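Hydrolase, haloacid dehalogenase-like family (Chlorobaculum tepidum, PDB 2HCF) is probably a magnesium-dependent hydrolase of the haloacid dehalogenase superfamily, its exact substrate not established. Local coordinates at residues A[5-10]-A[109-114]; A[19-24]-A[81-86]. All coordinates share one frame; numbering follows the deposited sequence.

Interaction 1: residues A[5-10]-A[109-114]; sequences TLVLFD and SDVLLG. With MG (magnesium ion), chain B.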
ATOM      1  N   THR A   5      -0.127 -16.244  11.982  1.00 31.89           N
ATOM      2  CA  THR A   5       0.179 -14.799  11.841  1.00 30.56           C
ATOM      3  C   THR A   5      -0.312 -14.192  10.523  1.00 27.41           C
ATOM      4  O   THR A   5      -0.172 -14.793   9.458  1.00 25.74           O
ATOM      5  CB  THR A   5       1.673 -14.560  11.961  1.00 30.08           C
ATOM      6  OG1 THR A   5       2.073 -14.902  13.292  1.00 33.02           O
ATOM      7  CG2 THR A   5       2.041 -13.095  11.718  1.00 30.75           C
ATOM      8  N   LEU A   6      -0.889 -12.998  10.642  1.00 24.14           N
ATOM      9  CA  LEU A   6      -1.410 -12.220   9.527  1.00 22.81           C
ATOM     10  C   LEU A   6      -0.404 -11.102   9.247  1.00 21.85           C
ATOM     11  O   LEU A   6      -0.126 -10.270  10.120  1.00 21.88           O
ATOM     12  CB  LEU A   6      -2.793 -11.628   9.870  1.00 21.91           C
ATOM     13  CG  LEU A   6      -3.383 -10.650   8.840  1.00 21.96           C
ATOM     14  CD1 LEU A   6      -3.514 -11.318   7.505  1.00 18.02           C
ATOM     15  CD2 LEU A   6      -4.714 -10.061   9.218  1.00 21.60           C
ATOM     16  N   VAL A   7       0.144 -11.103   8.038  1.00 21.40           N
ATOM     17  CA  VAL A   7       1.135 -10.130   7.663  1.00 20.35           C
ATOM     18  C   VAL A   7       0.665  -9.297   6.451  1.00 19.81           C
ATOM     19  O   VAL A   7       0.505  -9.818   5.343  1.00 18.18           O
ATOM     20  CB  VAL A   7       2.480 -10.819   7.330  1.00 19.94           C
ATOM     21  CG1 VAL A   7       3.567  -9.773   7.176  1.00 20.95           C
ATOM     22  CG2 VAL A   7       2.855 -11.813   8.421  1.00 20.75           C
ATOM     23  N   LEU A   8       0.538  -7.999   6.676  1.00 18.51           N
ATOM     24  CA  LEU A   8      -0.023  -7.071   5.700  1.00 19.23           C
ATOM     25  C   LEU A   8       1.050  -6.072   5.257  1.00 18.67           C
ATOM     26  O   LEU A   8       1.664  -5.390   6.070  1.00 19.46           O
ATOM     27  CB  LEU A   8      -1.240  -6.360   6.307  1.00 19.79           C
ATOM     28  CG  LEU A   8      -2.401  -7.245   6.771  1.00 20.56           C
ATOM     29  CD1 LEU A   8      -3.410  -6.402   7.521  1.00 20.62           C
ATOM     30  CD2 LEU A   8      -3.062  -7.968   5.614  1.00 23.47           C
ATOM     31  N   PHE A   9       1.256  -5.994   3.953  1.00 18.79           N
ATOM     32  CA  PHE A   9       2.301  -5.190   3.322  1.00 18.46           C
ATOM     33  C   PHE A   9       1.695  -4.064   2.501  1.00 18.79           C
ATOM     34  O   PHE A   9       0.758  -4.284   1.674  1.00 18.21           O
ATOM     35  CB  PHE A   9       3.089  -6.038   2.321  1.00 17.71           C
ATOM     36  CG  PHE A   9       4.190  -6.888   2.930  1.00 17.25           C
ATOM     37  CD1 PHE A   9       5.472  -6.366   3.090  1.00 17.31           C
ATOM     38  CD2 PHE A   9       3.977  -8.234   3.244  1.00 17.09           C
ATOM     39  CE1 PHE A   9       6.494  -7.147   3.612  1.00 17.67           C
ATOM     40  CE2 PHE A   9       4.984  -9.008   3.765  1.00 16.14           C
ATOM     41  CZ  PHE A   9       6.251  -8.458   3.949  1.00 18.31           C
ATOM     42  N   ASP A  10       2.234  -2.872   2.732  1.00 19.28           N
ATOM     43  CA  ASP A  10       2.168  -1.735   1.802  1.00 19.15           C
ATOM     44  C   ASP A  10       2.974  -2.020   0.530  1.00 19.16           C
ATOM     45  O   ASP A  10       3.849  -2.848   0.566  1.00 18.35           O
ATOM     46  CB  ASP A  10       2.754  -0.537   2.531  1.00 20.33           C
ATOM     47  CG  ASP A  10       2.741   0.723   1.689  1.00 21.95           C
ATOM     48  OD1 ASP A  10       1.619   1.136   1.334  1.00 21.62           O
ATOM     49  OD2 ASP A  10       3.840   1.291   1.430  1.00 17.17           O
ATOM     50  N   SER A 109       3.040 -22.318   6.308  1.00 29.66           N
ATOM     51  CA  SER A 109       1.601 -22.581   6.455  1.00 29.22           C
ATOM     52  C   SER A 109       0.957 -21.706   7.533  1.00 28.64           C
ATOM     53  O   SER A 109      -0.198 -21.336   7.407  1.00 29.00           O
ATOM     54  CB  SER A 109       1.359 -24.044   6.808  1.00 29.88           C
ATOM     55  OG  SER A 109       2.031 -24.366   8.028  1.00 30.97           O
ATOM     56  N   ASP A 110       1.712 -21.356   8.567  1.00 28.08           N
ATOM     57  CA  ASP A 110       1.195 -20.516   9.659  1.00 27.48           C
ATOM     58  C   ASP A 110       1.105 -19.015   9.321  1.00 26.65           C
ATOM     59  O   ASP A 110       0.708 -18.218  10.176  1.00 26.47           O
ATOM     60  CB  ASP A 110       2.066 -20.686  10.904  1.00 27.96           C
ATOM     61  CG  ASP A 110       3.520 -20.361  10.645  1.00 30.87           C
ATOM     62  OD1 ASP A 110       4.058 -20.795   9.610  1.00 34.12           O
ATOM     63  OD2 ASP A 110       4.139 -19.687  11.484  1.00 35.45           O
ATOM     64  N   VAL A 111       1.473 -18.632   8.099  1.00 25.31           N
ATOM     65  CA  VAL A 111       1.459 -17.232   7.685  1.00 24.80           C
ATOM     66  C   VAL A 111       0.397 -17.001   6.613  1.00 23.39           C
ATOM     67  O   VAL A 111       0.320 -17.745   5.638  1.00 21.62           O
ATOM     68  CB  VAL A 111       2.827 -16.800   7.117  1.00 24.58           C
ATOM     69  CG1 VAL A 111       2.787 -15.335   6.568  1.00 25.62           C
ATOM     70  CG2 VAL A 111       3.893 -16.922   8.161  1.00 26.08           C
ATOM     71  N   LEU A 112      -0.419 -15.963   6.796  1.00 21.71           N
ATOM     72  CA  LEU A 112      -1.278 -15.489   5.705  1.00 21.14           C
ATOM     73  C   LEU A 112      -0.770 -14.137   5.218  1.00 20.26           C
ATOM     74  O   LEU A 112      -0.684 -13.195   5.991  1.00 18.76           O
ATOM     75  CB  LEU A 112      -2.725 -15.350   6.151  1.00 20.81           C
ATOM     76  CG  LEU A 112      -3.645 -14.716   5.106  1.00 20.65           C
ATOM     77  CD1 LEU A 112      -3.720 -15.544   3.830  1.00 20.25           C
ATOM     78  CD2 LEU A 112      -5.003 -14.507   5.701  1.00 21.96           C
ATOM     79  N   LEU A 113      -0.444 -14.023   3.942  1.00 20.04           N
ATOM     80  CA  LEU A 113       0.028 -12.723   3.416  1.00 19.81           C
ATOM     81  C   LEU A 113      -1.127 -11.957   2.785  1.00 19.79           C
ATOM     82  O   LEU A 113      -1.953 -12.549   2.090  1.00 20.25           O
ATOM     83  CB  LEU A 113       1.115 -12.892   2.373  1.00 20.69           C
ATOM     84  CG  LEU A 113       2.546 -13.191   2.821  1.00 20.83           C
ATOM     85  CD1 LEU A 113       3.305 -13.605   1.583  1.00 23.10           C
ATOM     86  CD2 LEU A 113       3.188 -11.994   3.444  1.00 24.35           C
ATOM     87  N   GLY A 114      -1.187 -10.652   3.052  1.00 19.51           N
ATOM     88  CA  GLY A 114      -2.119  -9.765   2.366  1.00 19.03           C
ATOM     89  C   GLY A 114      -1.541  -8.366   2.107  1.00 18.89           C
ATOM     90  O   GLY A 114      -0.483  -7.994   2.636  1.00 17.90           O
TER
HETATM   91 MG    MG B 300       4.227   3.264   1.096  1.00 15.09          MG
HETATM   92  O   HOH W   1       3.622 -17.534  12.835  1.00 45.87           O
HETATM   93  O   HOH W   2       2.562   3.594  -0.181  1.00 16.02           O
HETATM   94  O   HOH W   3       5.067   5.260   0.505  1.00 17.21           O
HETATM   95  O   HOH W   4       2.864   3.736   2.582  1.00 13.89           O
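Leu6 and Leu112 lie side by side on two neighbouring parallel strands, 5-9 and 111-116, of the Rossmann-like sheet of the haloacid dehalogenase fold. Both hold CG anti to the backbone N (chi1 173° and 174°), and the two side chains point the same way, Leu6 CD1 reaching Leu112 CD2 at 4.0 Å. Branched aliphatic residues suit this face, which is covered by helix 152-164 through Ala160. Further along it, Gly114, having no side chain, leaves room for Leu8 CD2 to lie over its backbone, 3.8 Å from Gly114 CA. The other face carries Val7, Val111 and Leu113. Val7 CG2 meets Val111 CG1, while Leu113 CD2 meets the Phe9 ring at its edge, in plane, 3.5 Å from Phe9 CE2. Helix 98-106 covers both through Leu105, and the flat, apolar Phe9 ring suits its place between sheet and helix, where it also meets Leu101 and Leu102.

Five backbone hydrogen bonds join the strands, alternating in direction; the straightest runs from Val7 N to Leu112 O (3.0 Å, 179° at the hydrogen). At the N-terminal end a water bridges the polar side chains, accepting from Thr5 OG1 and donating to Asp110 OD2, a carboxylate oxygen that also forms a salt bridge with Arg108. The opposite end leads to the magnesium site, probably the active site. Asp10 directly follows the strand; it is the first aspartate of a DxDx(T/V) motif, the probable nucleophile as in relatives. Asp12 and Asp178 share its magnesium ion, three waters complete the site, and Asp10 OD2 binds the metal at 2.0 Å.

Interaction 2: residues A[19-24]-A[81-86]; sequences ESMNRR and ALFRER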
ATOM      1  N   GLU A  19       8.493   4.581 -11.408  1.00 23.21           N
ATOM      2  CA  GLU A  19       9.059   5.726 -12.093  1.00 24.25           C
ATOM      3  C   GLU A  19       8.049   6.901 -12.091  1.00 24.21           C
ATOM      4  O   GLU A  19       6.877   6.694 -11.845  1.00 22.28           O
ATOM      5  CB  GLU A  19       9.469   5.229 -13.489  1.00 25.17           C
ATOM      6  CG  GLU A  19      10.109   6.172 -14.365  1.00 29.59           C
ATOM      7  CD  GLU A  19      11.398   6.710 -13.853  1.00 32.43           C
ATOM      8  OE1 GLU A  19      12.421   5.990 -13.891  1.00 37.65           O
ATOM      9  OE2 GLU A  19      11.384   7.888 -13.478  1.00 34.19           O
ATOM     10  N   SER A  20       8.541   8.135 -12.286  1.00 25.02           N
ATOM     11  CA  SER A  20       7.721   9.389 -12.231  1.00 25.34           C
ATOM     12  C   SER A  20       6.533   9.470 -13.214  1.00 25.34           C
ATOM     13  O   SER A  20       5.642  10.313 -13.059  1.00 24.82           O
ATOM     14  CB  SER A  20       8.619  10.612 -12.481  1.00 25.87           C
ATOM     15  OG  SER A  20       9.170  10.559 -13.796  1.00 25.97           O
HETATM   16  N   MSE A  21       6.544   8.624 -14.233  1.00 25.17           N
HETATM   17  CA  MSE A  21       5.373   8.418 -15.087  1.00 25.80           C
HETATM   18  C   MSE A  21       4.061   8.161 -14.314  1.00 26.01           C
HETATM   19  O   MSE A  21       2.987   8.522 -14.783  1.00 25.86           O
HETATM   20  CB  MSE A  21       5.645   7.270 -16.072  1.00 25.29           C
HETATM   21  CG  MSE A  21       5.900   5.911 -15.433  1.00 25.04           C
HETATM   22 SE   MSE A  21       4.285   4.878 -15.027  0.75 21.99          SE
HETATM   23  CE  MSE A  21       3.620   4.624 -16.751  1.00 23.88           C
ATOM     24  N   ASN A  22       4.137   7.556 -13.132  1.00 26.02           N
ATOM     25  CA  ASN A  22       2.926   7.301 -12.340  1.00 25.70           C
ATOM     26  C   ASN A  22       2.147   8.598 -12.095  1.00 24.86           C
ATOM     27  O   ASN A  22       0.933   8.655 -12.281  1.00 24.87           O
ATOM     28  CB  ASN A  22       3.293   6.621 -11.009  1.00 25.12           C
ATOM     29  CG  ASN A  22       2.109   5.869 -10.352  1.00 27.83           C
ATOM     30  OD1 ASN A  22       2.302   5.152  -9.362  1.00 30.38           O
ATOM     31  ND2 ASN A  22       0.903   6.044 -10.876  1.00 27.09           N
ATOM     32  N   ARG A  23       2.871   9.641 -11.697  1.00 24.56           N
ATOM     33  CA  ARG A  23       2.267  10.958 -11.419  1.00 24.29           C
ATOM     34  C   ARG A  23       1.664  11.545 -12.696  1.00 23.56           C
ATOM     35  O   ARG A  23       0.614  12.170 -12.671  1.00 22.42           O
ATOM     36  CB  ARG A  23       3.315  11.896 -10.772  1.00 24.65           C
ATOM     37  CG  ARG A  23       3.070  13.383 -10.936  1.00 25.25           C
ATOM     38  N   ARG A  24       2.306  11.289 -13.817  1.00 22.28           N
ATOM     39  CA  ARG A  24       1.840  11.806 -15.084  1.00 23.33           C
ATOM     40  C   ARG A  24       0.650  11.044 -15.660  1.00 21.37           C
ATOM     41  O   ARG A  24      -0.175  11.633 -16.325  1.00 19.68           O
ATOM     42  CB  ARG A  24       2.993  11.858 -16.064  1.00 23.36           C
ATOM     43  CG  ARG A  24       4.113  12.809 -15.554  1.00 26.35           C
ATOM     44  CD  ARG A  24       5.142  13.165 -16.661  1.00 29.24           C
ATOM     45  NE  ARG A  24       5.666  11.954 -17.312  1.00 33.43           N
ATOM     46  CZ  ARG A  24       6.697  11.235 -16.868  1.00 34.81           C
ATOM     47  NH1 ARG A  24       7.364  11.596 -15.772  1.00 36.99           N
ATOM     48  NH2 ARG A  24       7.065  10.143 -17.528  1.00 35.38           N
ATOM     49  N   ALA A  81      -6.709   2.225 -16.375  1.00 19.77           N
ATOM     50  CA  ALA A  81      -6.521   1.788 -17.746  1.00 19.30           C
ATOM     51  C   ALA A  81      -5.261   2.404 -18.341  1.00 19.88           C
ATOM     52  O   ALA A  81      -4.459   1.718 -18.989  1.00 17.94           O
ATOM     53  CB  ALA A  81      -7.728   2.167 -18.583  1.00 20.19           C
ATOM     54  N   LEU A  82      -5.057   3.692 -18.077  1.00 19.90           N
ATOM     55  CA  LEU A  82      -3.865   4.385 -18.595  1.00 21.48           C
ATOM     56  C   LEU A  82      -2.580   3.838 -17.971  1.00 20.52           C
ATOM     57  O   LEU A  82      -1.576   3.670 -18.672  1.00 20.31           O
ATOM     58  CB  LEU A  82      -3.980   5.871 -18.313  1.00 21.13           C
ATOM     59  CG  LEU A  82      -3.454   6.829 -19.362  1.00 24.73           C
ATOM     60  CD1 LEU A  82      -3.893   6.437 -20.783  1.00 25.65           C
ATOM     61  CD2 LEU A  82      -3.943   8.232 -18.980  1.00 24.24           C
ATOM     62  N   PHE A  83      -2.626   3.536 -16.674  1.00 20.59           N
ATOM     63  CA  PHE A  83      -1.476   2.970 -15.982  1.00 20.41           C
ATOM     64  C   PHE A  83      -1.126   1.622 -16.615  1.00 21.58           C
ATOM     65  O   PHE A  83       0.035   1.373 -16.954  1.00 21.66           O
ATOM     66  CB  PHE A  83      -1.719   2.860 -14.466  1.00 21.14           C
ATOM     67  CG  PHE A  83      -0.491   2.449 -13.711  1.00 19.60           C
ATOM     68  CD1 PHE A  83       0.560   3.337 -13.555  1.00 20.75           C
ATOM     69  CD2 PHE A  83      -0.324   1.129 -13.292  1.00 20.86           C
ATOM     70  CE1 PHE A  83       1.733   2.944 -12.904  1.00 22.78           C
ATOM     71  CE2 PHE A  83       0.864   0.716 -12.665  1.00 22.44           C
ATOM     72  CZ  PHE A  83       1.884   1.620 -12.473  1.00 23.11           C
ATOM     73  N   ARG A  84      -2.141   0.791 -16.840  1.00 22.51           N
ATOM     74  CA  ARG A  84      -1.925  -0.542 -17.400  1.00 24.59           C
ATOM     75  C   ARG A  84      -1.405  -0.462 -18.819  1.00 25.52           C
ATOM     76  O   ARG A  84      -0.658  -1.335 -19.265  1.00 25.43           O
ATOM     77  CB  ARG A  84      -3.209  -1.401 -17.287  1.00 24.89           C
ATOM     78  CG  ARG A  84      -3.542  -1.757 -15.786  1.00 25.72           C
ATOM     79  CD  ARG A  84      -4.657  -2.818 -15.537  1.00 26.43           C
ATOM     80  N   GLU A  85      -1.781   0.596 -19.526  1.00 26.14           N
ATOM     81  CA  GLU A  85      -1.357   0.807 -20.892  1.00 27.38           C
ATOM     82  C   GLU A  85       0.099   1.251 -20.976  1.00 26.44           C
ATOM     83  O   GLU A  85       0.831   0.806 -21.836  1.00 26.25           O
ATOM     84  CB  GLU A  85      -2.230   1.895 -21.520  1.00 27.33           C
ATOM     85  CG  GLU A  85      -2.188   1.933 -23.020  1.00 29.99           C
ATOM     86  CD  GLU A  85      -2.606   3.288 -23.589  1.00 31.78           C
ATOM     87  OE1 GLU A  85      -3.613   3.889 -23.111  1.00 37.71           O
ATOM     88  OE2 GLU A  85      -1.910   3.748 -24.533  1.00 38.48           O
ATOM     89  N   ARG A  86       0.512   2.159 -20.104  1.00 25.58           N
ATOM     90  CA  ARG A  86       1.812   2.809 -20.271  1.00 25.52           C
ATOM     91  C   ARG A  86       2.948   2.179 -19.467  1.00 25.01           C
ATOM     92  O   ARG A  86       4.090   2.215 -19.902  1.00 23.88           O
ATOM     93  CB  ARG A  86       1.732   4.284 -19.890  1.00 24.93           C
ATOM     94  CG  ARG A  86       0.821   5.113 -20.743  1.00 26.71           C
ATOM     95  CD  ARG A  86       0.902   6.532 -20.250  1.00 31.35           C
ATOM     96  NE  ARG A  86      -0.021   7.426 -20.934  1.00 33.41           N
ATOM     97  CZ  ARG A  86      -0.246   8.687 -20.565  1.00 33.68           C
ATOM     98  NH1 ARG A  86       0.369   9.210 -19.513  1.00 32.56           N
ATOM     99  NH2 ARG A  86      -1.102   9.422 -21.262  1.00 35.66           N
TER
HETATM  100  O   HOH W   5       3.161   8.645 -18.244  1.00 36.14           O
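Met21, a selenomethionine here, lays its selenium beside the Phe83 ring in a Met-aromatic contact where the N-terminal part of helix 21-34 packs against the last turn of helix 65-86, both part of the helical cap of this haloacid dehalogenase-like fold. The selenium is 3.8 Å from Phe83 CE1 and approaches obliquely, the two side chains crossing at about a right angle. Met21 CG sits between the backbone N and the carbonyl carbon (chi1 62°), and further bends at chi2 and chi3 carry the chain onward until CE touches Arg86 CB at 3.7 Å. A long, flexible and polarisable side chain suits this place, since it can serve an aromatic ring and an aliphatic stem at once.

Asn22 comes to the same ring corner. Its ND2 lies 3.8 Å from both Phe83 CD1 and CE1, with the amide plane turned 38° from the ring. Both ends of the amide are held by hydrogen bonds, ND2 to Tyr79 and OD1 to Lys127, which fixes its rotation and satisfies its polar atoms while the flank rests on Phe83.

Arg86 runs alongside Met21 but heads the other way, its chain stretched out as far as NE. This reach suits an arginine at the edge of the contact: the stem packs on the methyl, and the guanidinium forms a salt bridge with Asp28, which would ease the repulsion between Arg86 and nearby Arg24. No direct hydrogen bond joins the two segments. A water links them instead, donating weakly to Met21 O and accepting from Arg86 NH1 at 3.1 Å.

From the N terminus the chain first runs through strand 5-9 of the parallel sheet and leaves it at the magnesium site. It then runs through strand 16-18 into helix 21-34, and the following helices bring it back at 81-86, where interaction 2 closes a largely helical loop. The chain returns through strand 92-94, which pairs with 16-18, and helix 98-106 before strand 111-116 comes to lie beside the first strand. Interaction 1 thus closes the larger loop, and interaction 2 is nested within it. One joins strands of the core domain and the other helices of the cap, with centres 28 Å apart on opposite sides of the chain's centre.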